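Local coordinates for aldehyde dehydrogenase family protein (Pseudomonas syringae pv. tomato, PDB 5IUV), which probably oxidises indole-3-acetaldehyde to the auxin indole-3-acetic acid, using NAD+ as the electron acceptor, at residues 357-371 / 383-397. Residues are numbered along the deposited sequence; the frame is centred on the assembly and turned at random.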
loop_
_atom_site.group_PDB
_atom_site.type_symbol
_atom_site.label_atom_id
_atom_site.label_comp_id
_atom_site.label_asym_id
_atom_site.label_seq_id
_atom_site.Cartn_x
_atom_site.Cartn_y
_atom_site.Cartn_z
ATOM N N ILE A 357 33.900 21.363 -25.452
ATOM C CA ILE A 357 34.796 22.331 -24.825
ATOM C C ILE A 357 35.096 23.462 -25.812
ATOM O O ILE A 357 35.130 24.637 -25.438
ATOM C CB ILE A 357 36.120 21.678 -24.351
ATOM C CG1 ILE A 357 35.850 20.691 -23.213
ATOM C CG2 ILE A 357 37.120 22.744 -23.898
ATOM C CD1 ILE A 357 37.090 19.979 -22.709
ATOM N N ALA A 358 35.293 23.102 -27.078
ATOM C CA ALA A 358 35.495 24.090 -28.130
ATOM C C ALA A 358 34.253 24.968 -28.299
ATOM O O ALA A 358 34.359 26.169 -28.537
ATOM C CB ALA A 358 35.846 23.404 -29.442
ATOM N N ALA A 359 33.078 24.359 -28.169
ATOM C CA ALA A 359 31.818 25.083 -28.310
ATOM C C ALA A 359 31.605 26.060 -27.153
ATOM O O ALA A 359 30.984 27.109 -27.325
ATOM C CB ALA A 359 30.653 24.107 -28.405
ATOM N N GLY A 360 32.120 25.712 -25.977
ATOM C CA GLY A 360 32.050 26.597 -24.827
ATOM C C GLY A 360 32.774 27.901 -25.112
ATOM O O GLY A 360 32.264 28.988 -24.827
ATOM N N HIS A 361 33.969 27.790 -25.686
ATOM C CA HIS A 361 34.729 28.968 -26.084
ATOM C C HIS A 361 33.954 29.757 -27.138
ATOM O O HIS A 361 33.791 30.973 -27.023
ATOM C CB HIS A 361 36.110 28.575 -26.628
ATOM C CG HIS A 361 37.056 28.064 -25.583
ATOM N ND1 HIS A 361 37.674 28.891 -24.668
ATOM C CD2 HIS A 361 37.501 26.812 -25.316
ATOM C CE1 HIS A 361 38.452 28.171 -23.880
ATOM N NE2 HIS A 361 38.366 26.906 -24.253
ATOM N N THR A 362 33.464 29.047 -28.150
ATOM C CA THR A 362 32.799 29.668 -29.292
ATOM C C THR A 362 31.550 30.461 -28.901
ATOM O O THR A 362 31.338 31.575 -29.385
ATOM C CB THR A 362 32.412 28.607 -30.341
ATOM O OG1 THR A 362 33.598 27.968 -30.833
ATOM C CG2 THR A 362 31.669 29.247 -31.506
ATOM N N ASP A 363 30.734 29.894 -28.021
ATOM C CA ASP A 363 29.482 30.538 -27.640
ATOM C C ASP A 363 29.678 31.657 -26.615
ATOM O O ASP A 363 28.722 32.341 -26.251
ATOM C CB ASP A 363 28.494 29.501 -27.097
ATOM C CG ASP A 363 28.081 28.485 -28.147
ATOM O OD1 ASP A 363 28.439 28.671 -29.332
ATOM O OD2 ASP A 363 27.388 27.508 -27.785
ATOM N N GLY A 364 30.910 31.831 -26.146
ATOM C CA GLY A 364 31.246 32.961 -25.296
ATOM C C GLY A 364 31.399 32.691 -23.805
ATOM O O GLY A 364 31.398 33.628 -23.006
ATOM N N ALA A 365 31.538 31.426 -23.418
ATOM C CA ALA A 365 31.760 31.109 -22.008
ATOM C C ALA A 365 33.223 31.327 -21.625
ATOM O O ALA A 365 34.096 31.392 -22.487
ATOM C CB ALA A 365 31.340 29.681 -21.705
ATOM N N ARG A 366 33.481 31.432 -20.324
ATOM C CA ARG A 366 34.819 31.716 -19.816
ATOM C C ARG A 366 35.456 30.484 -19.173
ATOM O O ARG A 366 34.995 30.007 -18.135
ATOM C CB ARG A 366 34.756 32.874 -18.810
ATOM C CG ARG A 366 36.074 33.213 -18.118
ATOM C CD ARG A 366 35.896 34.383 -17.141
ATOM N NE ARG A 366 36.031 33.978 -15.741
ATOM C CZ ARG A 366 35.313 34.484 -14.741
ATOM N NH1 ARG A 366 34.397 35.413 -14.985
ATOM N NH2 ARG A 366 35.505 34.058 -13.498
ATOM N N LEU A 367 36.509 29.965 -19.798
ATOM C CA LEU A 367 37.248 28.841 -19.228
ATOM C C LEU A 367 37.948 29.275 -17.947
ATOM O O LEU A 367 38.751 30.205 -17.968
ATOM C CB LEU A 367 38.280 28.297 -20.224
ATOM C CG LEU A 367 39.065 27.068 -19.748
ATOM C CD1 LEU A 367 38.161 25.849 -19.705
ATOM C CD2 LEU A 367 40.280 26.795 -20.627
ATOM N N VAL A 368 37.646 28.615 -16.832
ATOM C CA VAL A 368 38.310 28.956 -15.576
ATOM C C VAL A 368 39.061 27.775 -14.970
ATOM O O VAL A 368 39.755 27.937 -13.968
ATOM C CB VAL A 368 37.315 29.492 -14.532
ATOM C CG1 VAL A 368 36.671 30.782 -15.028
ATOM C CG2 VAL A 368 36.265 28.438 -14.209
ATOM N N ALA A 369 38.923 26.593 -15.569
ATOM C CA ALA A 369 39.653 25.417 -15.096
ATOM C C ALA A 369 39.705 24.319 -16.149
ATOM O O ALA A 369 38.742 24.118 -16.889
ATOM C CB ALA A 369 39.027 24.879 -13.815
ATOM N N GLY A 370 40.830 23.609 -16.206
ATOM C CA GLY A 370 40.995 22.493 -17.121
ATOM C C GLY A 370 40.958 22.913 -18.578
ATOM O O GLY A 370 41.503 23.956 -18.940
ATOM N N GLY A 371 40.329 22.093 -19.415
ATOM C CA GLY A 371 40.082 22.465 -20.797
ATOM C C GLY A 371 40.839 21.688 -21.861
ATOM O O GLY A 371 40.640 21.923 -23.052
ATOM N N VAL A 383 40.854 13.364 -20.390
ATOM C CA VAL A 383 40.545 14.794 -20.453
ATOM C C VAL A 383 40.477 15.394 -19.045
ATOM O O VAL A 383 39.934 14.781 -18.127
ATOM C CB VAL A 383 39.207 15.055 -21.192
ATOM C CG1 VAL A 383 38.814 16.528 -21.120
ATOM C CG2 VAL A 383 39.299 14.612 -22.642
ATOM N N GLU A 384 41.042 16.587 -18.879
ATOM C CA GLU A 384 40.956 17.311 -17.613
ATOM C C GLU A 384 39.521 17.658 -17.263
ATOM O O GLU A 384 38.759 18.075 -18.136
ATOM C CB GLU A 384 41.763 18.606 -17.671
ATOM C CG GLU A 384 43.237 18.438 -17.933
ATOM C CD GLU A 384 43.905 19.766 -18.233
ATOM O OE1 GLU A 384 43.243 20.637 -18.842
ATOM O OE2 GLU A 384 45.081 19.942 -17.858
ATOM N N PRO A 385 39.143 17.487 -15.985
ATOM C CA PRO A 385 37.888 18.080 -15.514
ATOM C C PRO A 385 37.889 19.576 -15.809
ATOM O O PRO A 385 38.883 20.250 -15.528
ATOM C CB PRO A 385 37.907 17.794 -14.013
ATOM C CG PRO A 385 38.702 16.520 -13.903
ATOM C CD PRO A 385 39.777 16.649 -14.954
ATOM N N THR A 386 36.798 20.076 -16.381
ATOM C CA THR A 386 36.776 21.403 -16.996
ATOM C C THR A 386 35.599 22.236 -16.497
ATOM O O THR A 386 34.509 21.708 -16.281
ATOM C CB THR A 386 36.716 21.269 -18.537
ATOM O OG1 THR A 386 37.882 20.570 -18.995
ATOM C CG2 THR A 386 36.638 22.628 -19.224
ATOM N N ILE A 387 35.828 23.530 -16.285
ATOM C CA ILE A 387 34.765 24.432 -15.854
ATOM C C ILE A 387 34.668 25.654 -16.753
ATOM O O ILE A 387 35.678 26.287 -17.070
ATOM C CB ILE A 387 34.966 24.928 -14.397
ATOM C CG1 ILE A 387 35.096 23.754 -13.424
ATOM C CG2 ILE A 387 33.804 25.820 -13.972
ATOM C CD1 ILE A 387 35.365 24.180 -11.986
ATOM N N PHE A 388 33.446 25.977 -17.160
ATOM C CA PHE A 388 33.161 27.241 -17.827
ATOM C C PHE A 388 32.301 28.135 -16.944
ATOM O O PHE A 388 31.256 27.712 -16.438
ATOM C CB PHE A 388 32.464 27.005 -19.164
ATOM C CG PHE A 388 33.385 26.540 -20.251
ATOM C CD1 PHE A 388 34.116 27.454 -20.995
ATOM C CD2 PHE A 388 33.512 25.189 -20.540
ATOM C CE1 PHE A 388 34.963 27.029 -22.003
ATOM C CE2 PHE A 388 34.351 24.760 -21.546
ATOM C CZ PHE A 388 35.080 25.680 -22.277
ATOM N N ASP A 389 32.755 29.369 -16.755
ATOM C CA ASP A 389 32.008 30.367 -16.005
ATOM C C ASP A 389 31.282 31.280 -16.986
ATOM O O ASP A 389 31.553 31.238 -18.187
ATOM C CB ASP A 389 32.947 31.170 -15.098
ATOM C CG ASP A 389 32.200 32.058 -14.120
ATOM O OD1 ASP A 389 31.003 31.792 -13.877
ATOM O OD2 ASP A 389 32.808 33.014 -13.591
ATOM N N GLY A 390 30.363 32.099 -16.479
ATOM C CA GLY A 390 29.653 33.058 -17.309
ATOM C C GLY A 390 28.807 32.394 -18.377
ATOM O O GLY A 390 28.689 32.896 -19.493
ATOM N N VAL A 391 28.221 31.253 -18.033
ATOM C CA VAL A 391 27.390 30.514 -18.971
ATOM C C VAL A 391 25.942 30.997 -18.895
ATOM O O VAL A 391 25.397 31.202 -17.806
ATOM C CB VAL A 391 27.457 28.992 -18.699
ATOM C CG1 VAL A 391 26.422 28.236 -19.530
ATOM C CG2 VAL A 391 28.862 28.468 -18.971
ATOM N N ASN A 392 25.341 31.205 -20.060
ATOM C CA ASN A 392 23.914 31.474 -20.162
ATOM C C ASN A 392 23.191 30.196 -20.597
ATOM O O ASN A 392 23.727 29.420 -21.390
ATOM C CB ASN A 392 23.661 32.619 -21.142
ATOM C CG ASN A 392 22.290 32.561 -21.763
ATOM O OD1 ASN A 392 22.096 31.917 -22.789
ATOM N ND2 ASN A 392 21.326 33.235 -21.144
ATOM N N ASN A 393 21.981 29.975 -20.087
ATOM C CA ASN A 393 21.307 28.687 -20.275
ATOM C C ASN A 393 20.963 28.354 -21.730
ATOM O O ASN A 393 20.576 27.225 -22.033
ATOM C CB ASN A 393 20.032 28.627 -19.427
ATOM C CG ASN A 393 19.554 27.201 -19.197
ATOM O OD1 ASN A 393 20.296 26.365 -18.680
ATOM N ND2 ASN A 393 18.311 26.923 -19.567
ATOM N N ALA A 394 21.099 29.327 -22.626
ATOM C CA ALA A 394 20.785 29.086 -24.032
ATOM C C ALA A 394 22.010 28.600 -24.806
ATOM O O ALA A 394 21.895 28.203 -25.964
ATOM C CB ALA A 394 20.215 30.343 -24.682
ATOM N N MET A 395 23.177 28.634 -24.168
ATOM C CA MET A 395 24.409 28.162 -24.797
ATOM C C MET A 395 24.365 26.647 -24.998
ATOM O O MET A 395 23.723 25.936 -24.227
ATOM C CB MET A 395 25.627 28.541 -23.955
ATOM C CG MET A 395 25.939 30.035 -23.908
ATOM S SD MET A 395 27.332 30.348 -22.802
ATOM C CE MET A 395 27.523 32.125 -22.946
ATOM N N ARG A 396 25.049 26.161 -26.027
ATOM C CA ARG A 396 25.048 24.732 -26.329
ATOM C C ARG A 396 25.539 23.893 -25.150
ATOM O O ARG A 396 24.990 22.826 -24.875
ATOM C CB ARG A 396 25.897 24.445 -27.571
ATOM C CG ARG A 396 25.301 24.996 -28.855
ATOM C CD ARG A 396 25.944 24.372 -30.089
ATOM N NE ARG A 396 27.356 24.721 -30.206
ATOM C CZ ARG A 396 27.807 25.839 -30.770
ATOM N NH1 ARG A 396 26.951 26.724 -31.265
ATOM N NH2 ARG A 396 29.110 26.076 -30.840
ATOM N N ILE A 397 26.550 24.376 -24.434
ATOM C CA ILE A 397 27.089 23.597 -23.328
ATOM C C ILE A 397 26.141 23.599 -22.132
ATOM O O ILE A 397 26.318 22.818 -21.196
ATOM C CB ILE A 397 28.478 24.095 -22.882
ATOM C CG1 ILE A 397 28.427 25.565 -22.479
ATOM C CG2 ILE A 397 29.505 23.861 -23.985
ATOM C CD1 ILE A 397 29.619 26.006 -21.657
#
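Phe-388 sits between Gly-360 and Leu-367: Gly-360 CA lies over one face of its ring, 4.2 Å from the centroid, and Leu-367 CD1 over the opposite face, both CH-pi contacts. With CG beside the backbone N (chi1 -76°), the ring reaches against helix 347-362; its edge meets the face of His-361, a T-shaped pair with planes at 82°, and Ile-357 CG2 touches CZ in the ring plane. Ala-365 CB packs 3.6 Å from Phe-388 CD1.

Strand 366-369 follows the helix and edges the mixed sheet, consistent with an aldehyde dehydrogenase catalytic domain, pairing antiparallel with strand 382-389. Arg-366 and Asp-389 exchange two backbone hydrogen bonds; beyond them, a classic beta bulge sets Val-368 and Ala-369 opposite Ile-387, whose O accepts from Val-368 N and whose N donates to Ala-369 O.

At the polar edge, Asp-389 OD2 sits over the Arg-366 guanidinium face, a purely electrostatic pairing; its stronger partner is Lys-315. Asp-363 OD2 accepts a hydrogen bond from Arg-396 N (3.2 Å), while OD1 salt-bridges Arg-396 NH2, the carboxylate standing nearly perpendicular (83°) over the guanidinium face.

One aspartate thus ties the Schellman turn leaving helix 347-362 to helix 396-399, whose N-terminus its negative charge probably suits.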